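Side-chain contacts in erythrocyte membrane protein 1 (Plasmodium falciparum, PDB 6S8T), which probably binds the host receptor ICAM-1 through this DBLbeta domain, one piece of a longer PfEMP1 adhesion protein of infected erythrocytes: residues M19-Q22 with M23-A27; Q311-D314 with K315-Q319; K352-E355 with K356-N359; E397-V401 with T402-T406. All coordinates share one frame; numbering follows the deposited sequence.

Interaction 1 (M19-Q22 with M23-A27)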
# COMPACT_ATOMS: atom_id res chain seq x y z
N MET A 19 -13.50 10.97 -2.67
CA MET A 19 -13.50 10.33 -3.98
C MET A 19 -13.61 8.81 -3.84
O MET A 19 -14.32 8.16 -4.62
CB MET A 19 -12.25 10.70 -4.77
CG MET A 19 -12.14 12.16 -5.17
SD MET A 19 -13.52 12.75 -6.18
CE MET A 19 -13.73 11.39 -7.32
N ALA A 20 -12.92 8.24 -2.85
CA ALA A 20 -12.99 6.80 -2.63
C ALA A 20 -14.41 6.37 -2.28
O ALA A 20 -14.88 5.32 -2.73
CB ALA A 20 -12.01 6.38 -1.53
N HIS A 21 -15.10 7.17 -1.46
CA HIS A 21 -16.49 6.87 -1.13
C HIS A 21 -17.36 6.83 -2.38
O HIS A 21 -18.27 6.00 -2.48
CB HIS A 21 -17.01 7.91 -0.13
CG HIS A 21 -18.39 7.63 0.37
ND1 HIS A 21 -19.52 8.03 -0.30
CD2 HIS A 21 -18.82 6.98 1.48
CE1 HIS A 21 -20.59 7.65 0.37
NE2 HIS A 21 -20.19 7.00 1.45
N GLN A 22 -17.08 7.71 -3.35
CA GLN A 22 -17.84 7.69 -4.60
C GLN A 22 -17.56 6.42 -5.39
O GLN A 22 -18.48 5.82 -5.97
CB GLN A 22 -17.53 8.93 -5.43
CG GLN A 22 -18.20 8.96 -6.80
CD GLN A 22 -17.81 10.19 -7.60
OE1 GLN A 22 -17.48 11.23 -7.04
NE2 GLN A 22 -17.85 10.06 -8.92
N MET A 23 -16.30 5.99 -5.44
CA MET A 23 -15.96 4.75 -6.13
C MET A 23 -16.62 3.54 -5.47
O MET A 23 -17.03 2.61 -6.16
CB MET A 23 -14.44 4.57 -6.18
CG MET A 23 -13.68 5.69 -6.89
SD MET A 23 -14.06 5.82 -8.66
CE MET A 23 -13.12 7.28 -9.10
N HIS A 24 -16.73 3.55 -4.13
CA HIS A 24 -17.38 2.45 -3.43
C HIS A 24 -18.87 2.36 -3.77
O HIS A 24 -19.40 1.26 -3.97
CB HIS A 24 -17.21 2.62 -1.92
CG HIS A 24 -18.09 1.71 -1.10
ND1 HIS A 24 -18.00 0.34 -1.16
CD2 HIS A 24 -19.08 1.99 -0.22
CE1 HIS A 24 -18.90 -0.19 -0.34
NE2 HIS A 24 -19.56 0.79 0.24
N GLU A 25 -19.55 3.51 -3.84
CA GLU A 25 -20.97 3.49 -4.18
C GLU A 25 -21.19 2.97 -5.59
O GLU A 25 -22.11 2.18 -5.82
CB GLU A 25 -21.56 4.90 -4.03
CG GLU A 25 -21.51 5.45 -2.61
CD GLU A 25 -22.22 4.56 -1.61
OE1 GLU A 25 -21.60 4.24 -0.57
OE2 GLU A 25 -23.38 4.18 -1.86
N ASP A 26 -20.35 3.39 -6.54
CA ASP A 26 -20.49 2.93 -7.92
C ASP A 26 -20.30 1.42 -8.02
O ASP A 26 -21.03 0.75 -8.76
CB ASP A 26 -19.50 3.67 -8.81
CG ASP A 26 -19.77 5.16 -8.90
OD1 ASP A 26 -20.80 5.61 -8.35
OD2 ASP A 26 -18.95 5.88 -9.51
N ALA A 27 -19.32 0.88 -7.30
CA ALA A 27 -19.11 -0.57 -7.31
C ALA A 27 -20.27 -1.30 -6.66
O ALA A 27 -20.64 -2.40 -7.11
CB ALA A 27 -17.79 -0.91 -6.61
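The His-21 ring and the Glu-25 carboxylate lie one turn apart on helix 16-32 of this Duffy-binding-like domain, their planes turned 22° from each other. Glu-25 OE1 approaches the ring obliquely and sits 3.7 Å from both CE1 and NE2 of His-21, a loose contact. Glu-25 bends at chi2 (-57°), which folds its carboxylate back toward the histidine, and Glu-25 CG comes within 3.3 Å of His-21 O.

The Gln-22 amide and the Asp-26 carboxylate are turned more steeply, with planes 64° apart. They touch loosely: Gln-22 CG is 4.2 Å from Asp-26 OD2. The amide itself is held elsewhere, since Gln-22 NE2 donates to Glu-397 on helix 388-402. The His-24 ring is also tied outside this turn, by a hydrogen bond between ND1 and the hydroxyl of Tyr-290.

The backbone is regular alpha helix, with four i to i+4 bonds in a row. The bond from His-24 N to Ala-20 O is 2.9 Å.

Met-19 and Met-23 pack on Phe-394 of helix 388-402, while Ala-20 meets Leu-287 and Ile-291. One side of the helix thus joins these parts of the fold. Met-23 also touches its own helix: its CG rests 3.4 Å from Met-19 O.

Interaction 2 (Q311-D314 with K315-Q319)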
# COMPACT_ATOMS: atom_id res chain seq x y z
N GLN A 311 15.93 10.08 10.94
CA GLN A 311 16.94 9.33 11.68
C GLN A 311 18.35 9.75 11.27
O GLN A 311 19.23 9.90 12.13
CB GLN A 311 16.75 7.83 11.46
CG GLN A 311 17.70 6.94 12.26
CD GLN A 311 17.42 5.46 12.06
OE1 GLN A 311 17.91 4.84 11.12
NE2 GLN A 311 16.62 4.88 12.95
N GLU A 312 18.58 9.95 9.97
CA GLU A 312 19.88 10.44 9.52
C GLU A 312 20.13 11.87 9.99
O GLU A 312 21.28 12.23 10.28
CB GLU A 312 19.97 10.37 8.00
CG GLU A 312 20.03 8.97 7.44
CD GLU A 312 21.20 8.18 7.97
OE1 GLU A 312 21.01 7.41 8.93
OE2 GLU A 312 22.32 8.35 7.44
N TYR A 313 19.08 12.69 10.07
CA TYR A 313 19.25 14.06 10.53
C TYR A 313 19.67 14.11 11.99
O TYR A 313 20.47 14.97 12.38
CB TYR A 313 17.96 14.85 10.30
CG TYR A 313 18.13 16.35 10.35
CD1 TYR A 313 18.44 17.07 9.21
CD2 TYR A 313 17.98 17.05 11.55
CE1 TYR A 313 18.59 18.45 9.25
CE2 TYR A 313 18.13 18.42 11.59
CZ TYR A 313 18.44 19.12 10.44
OH TYR A 313 18.59 20.48 10.48
N ASP A 314 19.15 13.20 12.81
CA ASP A 314 19.56 13.14 14.21
C ASP A 314 21.03 12.77 14.34
O ASP A 314 21.73 13.30 15.21
CB ASP A 314 18.68 12.16 14.98
CG ASP A 314 17.28 12.68 15.22
OD1 ASP A 314 16.99 13.82 14.79
OD2 ASP A 314 16.47 11.96 15.83
N LYS A 315 21.50 11.84 13.50
CA LYS A 315 22.93 11.52 13.50
C LYS A 315 23.77 12.73 13.12
O LYS A 315 24.89 12.88 13.60
CB LYS A 315 23.20 10.36 12.55
CG LYS A 315 22.50 9.06 12.91
CD LYS A 315 22.78 7.98 11.89
CE LYS A 315 22.07 6.68 12.26
NZ LYS A 315 22.25 5.63 11.22
N LEU A 316 23.23 13.59 12.26
CA LEU A 316 23.95 14.80 11.87
C LEU A 316 23.94 15.84 12.99
O LEU A 316 24.90 16.61 13.12
CB LEU A 316 23.33 15.38 10.60
CG LEU A 316 24.20 16.32 9.77
CD1 LEU A 316 25.47 15.62 9.31
CD2 LEU A 316 23.42 16.85 8.57
N MET A 317 22.87 15.90 13.79
CA MET A 317 22.81 16.88 14.87
C MET A 317 23.79 16.55 15.99
O MET A 317 24.31 17.46 16.65
CB MET A 317 21.39 16.96 15.44
CG MET A 317 20.33 17.38 14.44
SD MET A 317 18.78 17.90 15.22
CE MET A 317 18.36 16.45 16.18
N LYS A 318 24.07 15.26 16.21
CA LYS A 318 24.93 14.84 17.30
C LYS A 318 26.40 14.80 16.90
O LYS A 318 27.27 15.16 17.70
CB LYS A 318 24.49 13.48 17.83
CG LYS A 318 23.05 13.46 18.33
CD LYS A 318 22.62 12.06 18.72
CE LYS A 318 21.14 12.02 19.10
NZ LYS A 318 20.67 10.64 19.38
N GLN A 319 26.70 14.38 15.67
CA GLN A 319 28.09 14.33 15.22
C GLN A 319 28.63 15.71 14.88
O GLN A 319 29.83 15.94 15.01
CB GLN A 319 28.22 13.41 14.01
CG GLN A 319 27.91 11.95 14.30
CD GLN A 319 28.87 11.35 15.30
OE1 GLN A 319 30.03 11.74 15.39
NE2 GLN A 319 28.38 10.38 16.07
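Tyr-313 has chi1 at -163°, with CG swung away from the backbone N, and Met-317 has chi1 at -60°, with CG beside its own N. Together these torsions bring ring and thioether into contact one helical turn apart. Met-317 SD lies at the ring edge, near its plane, 3.7 Å from Tyr-313 CE2. The two side chains cross at about a right angle. The bend at chi3 carries the methyl back toward Asp-314, and Met-317 CE ends 3.3 Å from Asp-314 OD1.

A second pair is ionic. Glu-312 folds over at chi2, while Lys-315 runs extended beyond CG. Lys-315 NZ meets Glu-312 OE1 at 3.2 Å, on the syn lone pair of that oxygen. This is an i to i+3 salt bridge. The other carboxylate oxygen, OE2, makes a long, weak ion pair with Lys-350 of helix 335-372.

Backbone bonds hold the turns together, among them Met-317 N to Tyr-313 O at 2.9 Å. Asp-314 O takes a bond from Lys-318 N at 3.2 Å and a weak one from Met-317 N.

Leu-316 packs on Ala-343 and Cys-344 of helix 335-372, and Tyr-313 touches the loop at Thr-431 and Glu-432. The segment belongs to the last turns of helix 293-319, where an edge-on Met-aromatic contact and an i to i+3 salt bridge sit on an alpha helix packed against another long helix.

Interaction 3 (K352-E355 with K356-N359)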
# COMPACT_ATOMS: atom_id res chain seq x y z
N LYS A 352 20.44 11.00 -1.64
CA LYS A 352 20.53 11.02 -3.09
C LYS A 352 19.89 9.78 -3.71
O LYS A 352 19.16 9.89 -4.71
CB LYS A 352 21.98 11.14 -3.54
CG LYS A 352 22.14 11.38 -5.03
CD LYS A 352 21.51 12.70 -5.44
CE LYS A 352 21.26 12.77 -6.93
NZ LYS A 352 20.21 11.81 -7.36
N LYS A 353 20.14 8.60 -3.14
CA LYS A 353 19.59 7.39 -3.73
C LYS A 353 18.07 7.32 -3.57
O LYS A 353 17.38 6.81 -4.46
CB LYS A 353 20.26 6.15 -3.14
CG LYS A 353 20.20 6.06 -1.63
CD LYS A 353 21.37 5.25 -1.08
CE LYS A 353 21.48 3.90 -1.76
NZ LYS A 353 22.59 3.09 -1.19
N TRP A 354 17.54 7.85 -2.47
CA TRP A 354 16.09 7.96 -2.34
C TRP A 354 15.53 8.98 -3.33
O TRP A 354 14.45 8.78 -3.89
CB TRP A 354 15.71 8.33 -0.91
CG TRP A 354 15.76 7.18 0.06
CD1 TRP A 354 16.88 6.63 0.62
CD2 TRP A 354 14.65 6.43 0.57
NE1 TRP A 354 16.53 5.59 1.45
CE2 TRP A 354 15.17 5.45 1.44
CE3 TRP A 354 13.27 6.50 0.39
CZ2 TRP A 354 14.35 4.54 2.12
CZ3 TRP A 354 12.46 5.60 1.06
CH2 TRP A 354 13.01 4.63 1.91
N GLU A 355 16.27 10.07 -3.56
CA GLU A 355 15.80 11.09 -4.50
C GLU A 355 15.65 10.54 -5.91
O GLU A 355 14.76 10.97 -6.65
CB GLU A 355 16.76 12.28 -4.50
CG GLU A 355 16.30 13.44 -5.36
CD GLU A 355 17.33 14.55 -5.46
OE1 GLU A 355 18.51 14.30 -5.15
OE2 GLU A 355 16.95 15.68 -5.85
N LYS A 356 16.51 9.59 -6.30
CA LYS A 356 16.39 9.02 -7.64
C LYS A 356 15.07 8.28 -7.81
O LYS A 356 14.46 8.31 -8.89
CB LYS A 356 17.57 8.10 -7.94
CG LYS A 356 18.88 8.82 -8.16
CD LYS A 356 19.95 7.88 -8.71
CE LYS A 356 21.21 8.64 -9.08
NZ LYS A 356 22.24 7.73 -9.67
N GLN A 357 14.60 7.61 -6.75
CA GLN A 357 13.31 6.93 -6.83
C GLN A 357 12.17 7.94 -6.96
O GLN A 357 11.23 7.72 -7.74
CB GLN A 357 13.12 6.04 -5.60
CG GLN A 357 14.22 4.99 -5.41
CD GLN A 357 13.91 3.96 -4.32
OE1 GLN A 357 13.16 4.24 -3.38
NE2 GLN A 357 14.48 2.77 -4.46
N TRP A 358 12.24 9.05 -6.22
CA TRP A 358 11.16 10.04 -6.26
C TRP A 358 11.04 10.69 -7.63
O TRP A 358 9.92 11.00 -8.07
CB TRP A 358 11.39 11.10 -5.18
CG TRP A 358 10.46 12.28 -5.26
CD1 TRP A 358 10.77 13.54 -5.69
CD2 TRP A 358 9.08 12.32 -4.88
NE1 TRP A 358 9.67 14.35 -5.61
CE2 TRP A 358 8.61 13.63 -5.12
CE3 TRP A 358 8.18 11.37 -4.37
CZ2 TRP A 358 7.30 14.01 -4.87
CZ3 TRP A 358 6.88 11.76 -4.12
CH2 TRP A 358 6.45 13.06 -4.36
N ASN A 359 12.16 10.89 -8.34
CA ASN A 359 12.10 11.51 -9.66
C ASN A 359 11.34 10.63 -10.65
O ASN A 359 10.63 11.15 -11.52
CB ASN A 359 13.51 11.81 -10.16
CG ASN A 359 14.09 13.07 -9.54
OD1 ASN A 359 13.36 13.98 -9.15
ND2 ASN A 359 15.41 13.12 -9.44
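Lys-356 crosses Lys-352, one turn earlier on the same helix, at a slant, and can be followed outward from its backbone. Lys-356 CB is 3.7 Å from Lys-353 O. Lys-356 CG meets two atoms of Lys-352: the ammonium NZ at 3.4 Å and the carbonyl O at 3.6 Å. CD is farther off, and Lys-356 CE comes within 3.7 Å of Lys-352 NZ. The tip then leads away, leaving Lys-356 NZ 5.1 Å from Lys-352 NZ.

Lys-352 reaches this place by bending twice, at chi2 (63°) and chi4 (68°). Its ammonium therefore sits beside the aliphatic part of Lys-356. Lys-352 NZ also faces Glu-355 OE1 in a long salt bridge of 3.7 Å. That carboxylate may ease the closeness of the two positive charges.

Glu-355 and Asn-359 touch only lightly, with carboxylate and amide planes 41° apart. Asn-359 N donates to Glu-355 O at 3.1 Å. Trp-358 N donates to Trp-354 O.

Trp-354 meets Trp-301, Phe-305 and Met-308, and Trp-358 has Phe-436 edge-to-face. Gln-357 binds Trp-96 O and the indole NH of Trp-301. On another side Lys-353 reaches Glu-95 in a salt bridge. The segment belongs to long helix 335-372, in a stretch predicted to form a coiled coil, with its tryptophans buried against helices 293-319 and 417-424.

Interaction 4 (E397-V401 with T402-T406)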
# COMPACT_ATOMS: atom_id res chain seq x y z
N GLU A 397 -12.16 11.98 -12.49
CA GLU A 397 -13.14 12.40 -11.50
C GLU A 397 -12.56 13.45 -10.55
O GLU A 397 -13.29 14.33 -10.08
CB GLU A 397 -13.65 11.19 -10.73
CG GLU A 397 -14.54 10.27 -11.54
CD GLU A 397 -15.76 10.98 -12.10
OE1 GLU A 397 -15.72 11.38 -13.28
OE2 GLU A 397 -16.74 11.15 -11.36
N LEU A 398 -11.26 13.38 -10.28
CA LEU A 398 -10.61 14.39 -9.45
C LEU A 398 -10.57 15.74 -10.16
O LEU A 398 -10.91 16.78 -9.58
CB LEU A 398 -9.20 13.93 -9.08
CG LEU A 398 -8.44 14.68 -7.99
CD1 LEU A 398 -9.19 14.60 -6.68
CD2 LEU A 398 -7.04 14.09 -7.83
N GLN A 399 -10.17 15.74 -11.44
CA GLN A 399 -10.14 16.98 -12.22
C GLN A 399 -11.54 17.56 -12.40
O GLN A 399 -11.69 18.79 -12.47
CB GLN A 399 -9.48 16.71 -13.57
CG GLN A 399 -7.99 16.40 -13.47
CD GLN A 399 -7.46 15.57 -14.63
OE1 GLN A 399 -8.21 15.21 -15.54
NE2 GLN A 399 -6.17 15.25 -14.60
N LYS A 400 -12.56 16.71 -12.47
CA LYS A 400 -13.93 17.18 -12.64
C LYS A 400 -14.41 17.94 -11.40
O LYS A 400 -15.12 18.94 -11.53
CB LYS A 400 -14.83 15.98 -12.94
CG LYS A 400 -16.31 16.30 -13.08
CD LYS A 400 -17.07 15.03 -13.42
CE LYS A 400 -18.56 15.29 -13.51
NZ LYS A 400 -19.34 14.08 -13.88
N VAL A 401 -14.04 17.47 -10.21
CA VAL A 401 -14.45 18.15 -8.98
C VAL A 401 -13.69 19.46 -8.81
O VAL A 401 -14.28 20.50 -8.47
CB VAL A 401 -14.26 17.23 -7.76
CG1 VAL A 401 -14.37 18.04 -6.48
CG2 VAL A 401 -15.29 16.11 -7.77
N THR A 402 -12.38 19.45 -9.05
CA THR A 402 -11.56 20.63 -8.81
C THR A 402 -11.64 21.65 -9.94
O THR A 402 -11.13 22.76 -9.77
CB THR A 402 -10.09 20.23 -8.62
OG1 THR A 402 -9.59 19.64 -9.83
CG2 THR A 402 -9.95 19.23 -7.48
N GLY A 403 -12.24 21.30 -11.07
CA GLY A 403 -12.31 22.20 -12.20
C GLY A 403 -11.05 22.29 -13.04
O GLY A 403 -11.05 22.99 -14.06
N ASP A 404 -9.97 21.60 -12.65
CA ASP A 404 -8.71 21.62 -13.39
C ASP A 404 -8.81 20.64 -14.55
O ASP A 404 -8.41 19.48 -14.46
CB ASP A 404 -7.55 21.29 -12.46
CG ASP A 404 -6.27 20.93 -13.20
OD1 ASP A 404 -5.93 21.61 -14.19
OD2 ASP A 404 -5.61 19.95 -12.80
N THR A 405 -9.36 21.12 -15.67
CA THR A 405 -9.63 20.26 -16.82
C THR A 405 -8.93 20.69 -18.10
O THR A 405 -9.10 20.02 -19.13
CB THR A 405 -11.14 20.17 -17.08
OG1 THR A 405 -11.65 21.48 -17.36
CG2 THR A 405 -11.86 19.61 -15.86
N THR A 406 -8.16 21.77 -18.09
CA THR A 406 -7.47 22.26 -19.28
C THR A 406 -5.97 22.35 -19.02
O THR A 406 -5.50 22.30 -17.88
CB THR A 406 -8.01 23.63 -19.72
OG1 THR A 406 -7.81 24.59 -18.67
CG2 THR A 406 -9.49 23.54 -20.05
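Leu-398 O accepts a bond from the backbone N of Thr-402 at 3.1 Å, nearly straight at 165°. This closes the last turn of helix 388-402, and a helix C-terminus with a glycine follows. The hydroxyl of Thr-402 comes to the same carbonyl. Thr-402 OG1 is 3.2 Å from Leu-398 O, and Gln-399 O is also within its reach, so the proton may go to either. With chi1 at 64°, OG1 lies between the backbone N and the carbonyl carbon. This points it back at the carbonyl oxygens of the preceding turn. OG1 also receives a weak bond from Asp-404 N.

Gly-403 is the first residue to leave helical angles. Its phi is positive (79°), a value that favours glycine. Gly-403 N makes a weak bond to Gln-399 O at 2.9 Å. The chain then turns at Asp-404, the centre of an inverse gamma turn, and folds back alongside Gln-399.

Here the side chain of Gln-399 meets backbone. Its CB is 3.1 Å from Asp-404 O, and CG is 3.3 Å from the same oxygen. The amide end goes elsewhere, with NE2 bonded to Tyr-369 O. Asp-404 OD1 forms a salt bridge with Lys-373. These links tie the helix end and the turn to helix 335-372 and the loop after it.

Leu-398 and Val-401 rest on Met-19 of helix 16-32, and Thr-402 touches Tyr-12. Across the turn, the methyl CG2 of Thr-405 lies 3.5 Å from Gln-399 O.

Overall arrangement
All four contacts are local and follow one another along the chain. None nests in or crosses another, and none closes a long loop. Interaction 1 comes first, on helix 16-32. Interaction 2 lies near the end of helix 293-319. The chain then returns through helix 335-372, which carries interaction 3. These two have centres about 20 Å apart and do not touch, although their helices pack together. Interaction 4 ends helix 388-402. It meets interaction 1 directly, through Gln-22 NE2 and Glu-397 OE2, 2.9 Å apart, and through methionine packing. The N-terminal helix is thus joined to a late one. Interactions 1 and 2 lie on opposite sides of the chain's centre, about 44 Å apart between centres.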